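Local coordinates for DegT/DnrJ/EryC1/StrS aminotransferase (Brucella abortus 2308, PDB 4QGR), which binds pyridoxal-5'-phosphate and probably works as an aminotransferase, moving amino groups between substrates with the help of that cofactor, at residues A[86-89]-A[94-97]; A[105-110]-A[124-129]; A[145-150]-A[321-326]. One frame throughout, in Å; residues are numbered along the deposited sequence.

Contact 1 of 3, residues A[86-89]-A[94-97]. With PLP (pyridoxal-5'-phosphate), chain E.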
# COMPACT_ATOMS: atom_id res chain seq x y z
N PHE A 86 14.77 -16.68 -6.96
CA PHE A 86 15.64 -17.26 -5.91
C PHE A 86 15.80 -16.28 -4.78
O PHE A 86 16.18 -15.13 -5.02
CB PHE A 86 17.01 -17.67 -6.54
CG PHE A 86 16.83 -18.66 -7.64
CD1 PHE A 86 16.49 -18.22 -8.93
CD2 PHE A 86 16.77 -20.01 -7.36
CE1 PHE A 86 16.22 -19.09 -9.93
CE2 PHE A 86 16.53 -20.91 -8.37
CZ PHE A 86 16.24 -20.47 -9.65
N VAL A 87 15.42 -16.72 -3.57
CA VAL A 87 15.33 -15.85 -2.37
C VAL A 87 15.87 -16.58 -1.15
O VAL A 87 15.89 -17.84 -1.11
CB VAL A 87 13.87 -15.37 -2.12
CG1 VAL A 87 13.32 -14.75 -3.39
CG2 VAL A 87 12.95 -16.51 -1.71
N PRO A 88 16.33 -15.82 -0.14
CA PRO A 88 16.62 -16.50 1.12
C PRO A 88 15.35 -16.92 1.84
O PRO A 88 14.27 -16.38 1.61
CB PRO A 88 17.35 -15.43 1.95
CG PRO A 88 17.53 -14.26 1.06
CD PRO A 88 16.52 -14.36 -0.02
N SER A 89 15.47 -17.97 2.66
CA SER A 89 14.43 -18.33 3.62
C SER A 89 14.63 -17.56 4.95
O SER A 89 13.65 -17.29 5.66
CB SER A 89 14.51 -19.84 3.86
OG SER A 89 13.66 -20.23 4.92
N ALA A 94 7.99 -10.81 3.26
CA ALA A 94 7.82 -10.07 2.02
C ALA A 94 8.74 -10.53 0.88
O ALA A 94 8.28 -10.62 -0.19
CB ALA A 94 8.06 -8.60 2.27
N THR A 95 10.03 -10.85 1.16
CA THR A 95 11.00 -11.23 0.12
C THR A 95 10.46 -12.40 -0.76
O THR A 95 10.60 -12.39 -1.98
CB THR A 95 12.36 -11.58 0.77
OG1 THR A 95 12.74 -10.55 1.73
CG2 THR A 95 13.48 -11.75 -0.28
N ALA A 96 9.88 -13.43 -0.13
CA ALA A 96 9.27 -14.55 -0.83
C ALA A 96 7.82 -14.31 -1.22
O ALA A 96 7.39 -14.76 -2.27
CB ALA A 96 9.35 -15.82 -0.02
N GLU A 97 7.07 -13.63 -0.37
CA GLU A 97 5.66 -13.48 -0.57
C GLU A 97 5.31 -12.79 -1.88
O GLU A 97 4.36 -13.22 -2.55
CB GLU A 97 5.08 -12.70 0.60
CG GLU A 97 3.59 -12.41 0.49
CD GLU A 97 3.16 -11.51 1.64
OE1 GLU A 97 3.65 -10.36 1.71
OE2 GLU A 97 2.40 -12.00 2.54
N1 PLP E . 12.24 -6.95 3.19
C2 PLP E . 12.88 -7.07 4.37
C2A PLP E . 14.23 -7.72 4.48
C3 PLP E . 12.25 -6.46 5.57
O3 PLP E . 12.90 -6.52 6.73
C4 PLP E . 10.89 -5.88 5.44
C4A PLP E . 10.10 -5.16 6.47
O4A PLP E . 10.62 -4.41 7.27
C5 PLP E . 10.31 -5.83 4.09
C6 PLP E . 11.03 -6.39 3.03
C5A PLP E . 8.94 -5.24 3.85
O4P PLP E . 8.92 -3.82 4.08
P PLP E . 7.58 -3.10 4.63
O1P PLP E . 7.77 -1.60 4.42
O2P PLP E . 6.40 -3.71 3.91
O3P PLP E . 7.64 -3.46 6.12

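Contact 2 of 3, residues A[105-110]-A[124-129]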
# COMPACT_ATOMS: atom_id res chain seq x y z
N GLU A 105 7.13 -18.69 -8.50
CA GLU A 105 7.46 -19.52 -7.33
C GLU A 105 8.78 -19.08 -6.76
O GLU A 105 9.73 -18.91 -7.48
CB GLU A 105 7.58 -21.00 -7.65
CG GLU A 105 6.33 -21.66 -8.15
CD GLU A 105 6.41 -23.17 -8.10
OE1 GLU A 105 7.34 -23.75 -7.49
OE2 GLU A 105 5.56 -23.80 -8.72
N PRO A 106 8.82 -18.85 -5.46
CA PRO A 106 10.12 -18.69 -4.83
C PRO A 106 10.85 -20.02 -4.76
O PRO A 106 10.23 -21.11 -4.70
CB PRO A 106 9.78 -18.18 -3.43
CG PRO A 106 8.42 -18.75 -3.15
CD PRO A 106 7.71 -18.79 -4.50
N VAL A 107 12.16 -19.95 -4.89
CA VAL A 107 13.02 -21.11 -4.64
C VAL A 107 13.97 -20.68 -3.54
O VAL A 107 14.70 -19.68 -3.70
CB VAL A 107 13.82 -21.54 -5.90
CG1 VAL A 107 14.70 -22.73 -5.55
CG2 VAL A 107 12.89 -21.80 -7.08
N PHE A 108 13.94 -21.38 -2.41
CA PHE A 108 14.69 -20.97 -1.22
C PHE A 108 16.15 -21.40 -1.14
O PHE A 108 16.48 -22.53 -1.39
CB PHE A 108 13.98 -21.45 0.05
CG PHE A 108 12.66 -20.77 0.31
CD1 PHE A 108 12.60 -19.44 0.67
CD2 PHE A 108 11.49 -21.52 0.29
CE1 PHE A 108 11.39 -18.82 0.93
CE2 PHE A 108 10.28 -20.91 0.58
CZ PHE A 108 10.24 -19.55 0.91
N VAL A 109 17.03 -20.44 -0.84
CA VAL A 109 18.46 -20.66 -0.77
C VAL A 109 18.90 -20.41 0.66
O VAL A 109 18.37 -19.53 1.33
CB VAL A 109 19.18 -19.71 -1.75
CG1 VAL A 109 20.70 -20.01 -1.73
CG2 VAL A 109 18.58 -19.87 -3.12
N ASP A 110 19.87 -21.15 1.16
CA ASP A 110 20.32 -20.98 2.53
C ASP A 110 21.15 -19.71 2.63
O ASP A 110 21.51 -19.08 1.60
CB ASP A 110 21.20 -22.16 2.98
CG ASP A 110 21.08 -22.47 4.47
OD1 ASP A 110 20.40 -21.75 5.21
OD2 ASP A 110 21.66 -23.52 4.86
N GLU A 124 23.83 -20.86 -7.07
CA GLU A 124 24.23 -21.43 -8.34
C GLU A 124 23.65 -22.84 -8.55
O GLU A 124 23.12 -23.18 -9.62
CB GLU A 124 25.78 -21.40 -8.46
CG GLU A 124 26.29 -21.74 -9.86
CD GLU A 124 27.74 -21.30 -10.07
OE1 GLU A 124 28.63 -21.76 -9.33
OE2 GLU A 124 27.99 -20.48 -10.97
N ALA A 125 23.77 -23.66 -7.52
CA ALA A 125 23.22 -25.03 -7.55
C ALA A 125 21.70 -25.07 -7.70
O ALA A 125 21.17 -25.94 -8.41
CB ALA A 125 23.62 -25.78 -6.33
N ALA A 126 21.02 -24.12 -7.07
CA ALA A 126 19.57 -24.01 -7.10
C ALA A 126 19.11 -23.65 -8.51
O ALA A 126 18.15 -24.23 -9.02
CB ALA A 126 19.09 -22.96 -6.10
N ILE A 127 19.82 -22.72 -9.16
CA ILE A 127 19.47 -22.32 -10.51
C ILE A 127 19.68 -23.51 -11.45
O ILE A 127 18.81 -23.82 -12.28
CB ILE A 127 20.31 -21.15 -10.98
CG1 ILE A 127 19.90 -19.89 -10.22
CG2 ILE A 127 20.18 -20.97 -12.49
CD1 ILE A 127 20.90 -18.78 -10.26
N ALA A 128 20.81 -24.21 -11.29
CA ALA A 128 21.08 -25.38 -12.12
C ALA A 128 20.01 -26.48 -11.94
O ALA A 128 19.58 -27.09 -12.93
CB ALA A 128 22.48 -25.95 -11.88
N ALA A 129 19.61 -26.74 -10.71
CA ALA A 129 18.56 -27.74 -10.47
C ALA A 129 17.22 -27.34 -11.09
O ALA A 129 16.51 -28.18 -11.66
CB ALA A 129 18.40 -28.00 -8.98

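Contact 3 of 3, residues A[145-150]-A[321-326]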
# COMPACT_ATOMS: atom_id res chain seq x y z
N ASP A 145 19.96 -7.71 2.11
CA ASP A 145 21.03 -7.19 2.90
C ASP A 145 20.63 -7.33 4.36
O ASP A 145 20.14 -6.40 4.95
CB ASP A 145 21.28 -5.73 2.58
CG ASP A 145 21.59 -5.48 1.13
OD1 ASP A 145 22.25 -6.35 0.49
OD2 ASP A 145 21.20 -4.40 0.62
N LEU A 146 20.76 -8.53 4.94
CA LEU A 146 20.09 -8.79 6.21
C LEU A 146 20.75 -8.02 7.33
O LEU A 146 21.94 -7.99 7.44
CB LEU A 146 20.03 -10.30 6.54
CG LEU A 146 18.97 -10.70 7.56
CD1 LEU A 146 17.56 -10.42 7.03
CD2 LEU A 146 19.05 -12.16 7.96
N PHE A 147 19.94 -7.41 8.18
CA PHE A 147 20.40 -6.65 9.38
C PHE A 147 21.23 -5.43 9.05
O PHE A 147 21.82 -4.82 9.94
CB PHE A 147 21.15 -7.54 10.42
CG PHE A 147 20.36 -8.77 10.86
CD1 PHE A 147 18.98 -8.74 11.04
CD2 PHE A 147 21.01 -9.96 11.07
CE1 PHE A 147 18.28 -9.87 11.46
CE2 PHE A 147 20.30 -11.11 11.51
CZ PHE A 147 18.93 -11.06 11.71
N GLY A 148 21.26 -5.09 7.77
CA GLY A 148 22.03 -3.90 7.31
C GLY A 148 23.30 -4.16 6.59
O GLY A 148 23.94 -3.21 6.07
N LEU A 149 23.68 -5.45 6.48
CA LEU A 149 24.96 -5.85 5.91
C LEU A 149 24.78 -6.23 4.44
O LEU A 149 23.95 -7.09 4.15
CB LEU A 149 25.48 -7.06 6.67
CG LEU A 149 26.85 -7.65 6.25
CD1 LEU A 149 27.92 -6.61 6.48
CD2 LEU A 149 27.12 -8.94 7.02
N ALA A 150 25.57 -5.63 3.53
CA ALA A 150 25.38 -5.88 2.11
C ALA A 150 25.70 -7.34 1.77
O ALA A 150 26.68 -7.93 2.26
CB ALA A 150 26.25 -4.97 1.25
N ILE A 321 14.35 -12.09 18.90
CA ILE A 321 14.87 -13.12 18.02
C ILE A 321 14.36 -12.86 16.62
O ILE A 321 13.16 -12.92 16.37
CB ILE A 321 14.37 -14.51 18.48
CG1 ILE A 321 14.87 -14.81 19.88
CG2 ILE A 321 14.85 -15.60 17.52
CD1 ILE A 321 14.30 -16.09 20.47
N TYR A 322 15.28 -12.55 15.72
CA TYR A 322 15.05 -12.49 14.27
C TYR A 322 15.90 -13.63 13.65
O TYR A 322 17.11 -13.51 13.59
CB TYR A 322 15.53 -11.13 13.74
CG TYR A 322 14.68 -9.99 14.22
CD1 TYR A 322 13.37 -9.85 13.78
CD2 TYR A 322 15.19 -9.04 15.11
CE1 TYR A 322 12.57 -8.83 14.26
CE2 TYR A 322 14.41 -8.00 15.57
CZ TYR A 322 13.11 -7.88 15.12
OH TYR A 322 12.33 -6.81 15.58
N TYR A 323 15.31 -14.74 13.17
CA TYR A 323 13.89 -14.96 12.98
C TYR A 323 13.56 -16.28 13.62
O TYR A 323 14.37 -17.21 13.63
CB TYR A 323 13.54 -15.03 11.49
CG TYR A 323 13.74 -13.71 10.81
CD1 TYR A 323 12.73 -12.78 10.78
CD2 TYR A 323 14.96 -13.39 10.20
CE1 TYR A 323 12.92 -11.54 10.21
CE2 TYR A 323 15.15 -12.16 9.62
CZ TYR A 323 14.12 -11.25 9.61
OH TYR A 323 14.26 -10.00 9.05
N VAL A 324 12.36 -16.35 14.17
CA VAL A 324 11.95 -17.52 14.90
C VAL A 324 11.69 -18.71 13.98
O VAL A 324 11.99 -19.84 14.37
CB VAL A 324 10.70 -17.20 15.76
CG1 VAL A 324 10.11 -18.44 16.36
CG2 VAL A 324 11.12 -16.24 16.88
N LYS A 325 11.11 -18.44 12.82
CA LYS A 325 10.73 -19.48 11.86
C LYS A 325 11.16 -19.01 10.49
O LYS A 325 10.63 -18.02 10.00
CB LYS A 325 9.20 -19.72 11.90
CG LYS A 325 8.83 -21.16 12.03
CD LYS A 325 7.34 -21.39 12.18
CE LYS A 325 6.93 -22.60 11.34
NZ LYS A 325 6.00 -23.47 12.10
N PRO A 326 12.17 -19.67 9.88
CA PRO A 326 12.51 -19.29 8.49
C PRO A 326 11.35 -19.56 7.55
O PRO A 326 10.50 -20.39 7.82
CB PRO A 326 13.72 -20.16 8.18
CG PRO A 326 13.53 -21.37 9.02
CD PRO A 326 12.90 -20.87 10.32

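Contact 1 of 3, residues A[86-89]-A[94-97]
V87, near the end of strand 83-88, faces A96 in the first turn of helix 94-101, with their CA atoms 6.4 Å apart. Only four residues separate the two segments, so the chain turns sharply from the strand into the helix, and no hydrogen bond runs between them. V87 points at the helix and uses both its methyls. CG2 meets A96 CB at 4.0 Å, while CG1 comes to 3.9 Å from the carbonyl oxygen of T95, a buried atom with no hydrogen-bonding partner in the model.

T95 divides its two branches between strand and cofactor. Its CG2, trans to the backbone N, reaches back to the strand, lying 4.0 Å from P88 CD and 4.1 Å from V87 CB; the T95 and P88 side chains cross at about a right angle. The hydroxyl takes the other direction. OG1 stands 3.9 Å from N1 of the pyridoxal phosphate, a contact rather than a hydrogen bond; it is hydrogen-bonded to D170 OD2 and T91 OG1, which probably hold the rotation of the side chain. A94 adds its methyl, with CB 3.8 Å from C6 of the cofactor ring.

This is the strand-to-helix junction of the beta-alpha-beta unit formed by strand 83-88, helix 94-101 and strand 105-109, and the start of its helix lines the pyridoxal phosphate pocket, as in fold type I aminotransferases.

Contact 2 of 3, residues A[105-110]-A[124-129]
A126 sets its methyl before two valines of strand 105-109, and these two pairs make up the direct contact. A126 CB lies 4.3 Å from V109 CG2 and 4.4 Å from V107 CG1. Being two residues apart, the valines project from the same face of the strand, toward helix 120-133; V107 CG1 and V109 CG2 are 5.4 Å from each other, with the alanine methyl approaching both. Each valine offers a different branch. In V107 the touching CG1 is extended away from the backbone N (chi1 179°), whereas in V109, of nearly the same chi1, it is CG2, lying beside the backbone N, that turns to the helix.

F108, between them, points to the other face of the sheet, where it packs on A96. On the helix side, F86 from the neighbouring strand 83-88 lies against both V107 and A126, and I127, the next residue of the helix, also rests on F86 and reaches I159 of helix 153-163. Backbone hydrogen bonds from V107 to V85 and V87 hold the strand in the sheet. Farther out, polar groups bind at both ends of the segment: E105 OE2 forms a salt bridge with R135 NH1, and the backbone N of D110, just past the strand, is hydrogen-bonded to Q122 OE1 of the helix itself.

With buried methyl groups alone meeting and no hydrogen bond across, the attraction is dispersive and hydrophobic, and it acts with the CA atoms of V109 and A126 7.2 Å apart.

Contact 3 of 3, residues A[145-150]-A[321-326]
F147 and Y323 bring together two irregular loops of the fold type I aminotransferase architecture, one following strand 137-141 of the large sheet and the other preceding strand 337-338. F147 sits at a tight reversal: L146 and F147 have the backbone angles of a type II turn, closed by a weak bond from G148 N to D145 O. From CB the side chain sets off to one side of the other loop, but its CG stands opposite the carbonyl carbon (chi1 -54°), and the ring swings across to it. L146 CG lies over the centre of one ring face, 3.8 Å above the plane. Farther along, CE1 meets Y322 CB at 3.8 Å and approaches Y323 CE2 at 4.3 Å. At the tip, CZ is 3.6 Å from Y322 O, which comes to the ring edge close to its plane.

The peptide between Y322 and Y323 is cis, and it leaves Y322 CB over the centre of the Y323 ring. L146 and Y323 pass alongside each other in opposite directions, and L146 CD1 lies at the ring edge near its plane.

Q173, which binds pyridoxal phosphate, joins the loops: its OE1 is hydrogen-bonded to F147 N and its NE2 to Y323 OH. Y323 thus belongs to the second shell of the cofactor site, and F90 packs edge-to-face with its ring. At the edge of the phenol ring, the methyl L146 CD1 is equally far from Y323 CE2 and Y323 OH, 3.9 Å from each.

Overall arrangement
Contacts 1 and 2 use neighbouring parallel strands of one sheet, with centres 11 Å apart. The strands are joined by probable hydrogen bonds from V109 N to V87 O (2.9 Å) and from V87 N to V107 O (3.1 Å); helix 94-101 packs on the cofactor side of this sheet and helix 120-133 on the other. Contact 3 lies 12 Å from contact 1, centre to centre, and meets it where S89 OG packs on P326 CB at 3.3 Å. It does not touch contact 2, the nearest atoms being about 7 Å apart. Contacts 1 and 3 approach the pyridoxal phosphate through A94 and T95 and through Y323, whereas contact 2 is structural packing away from the site.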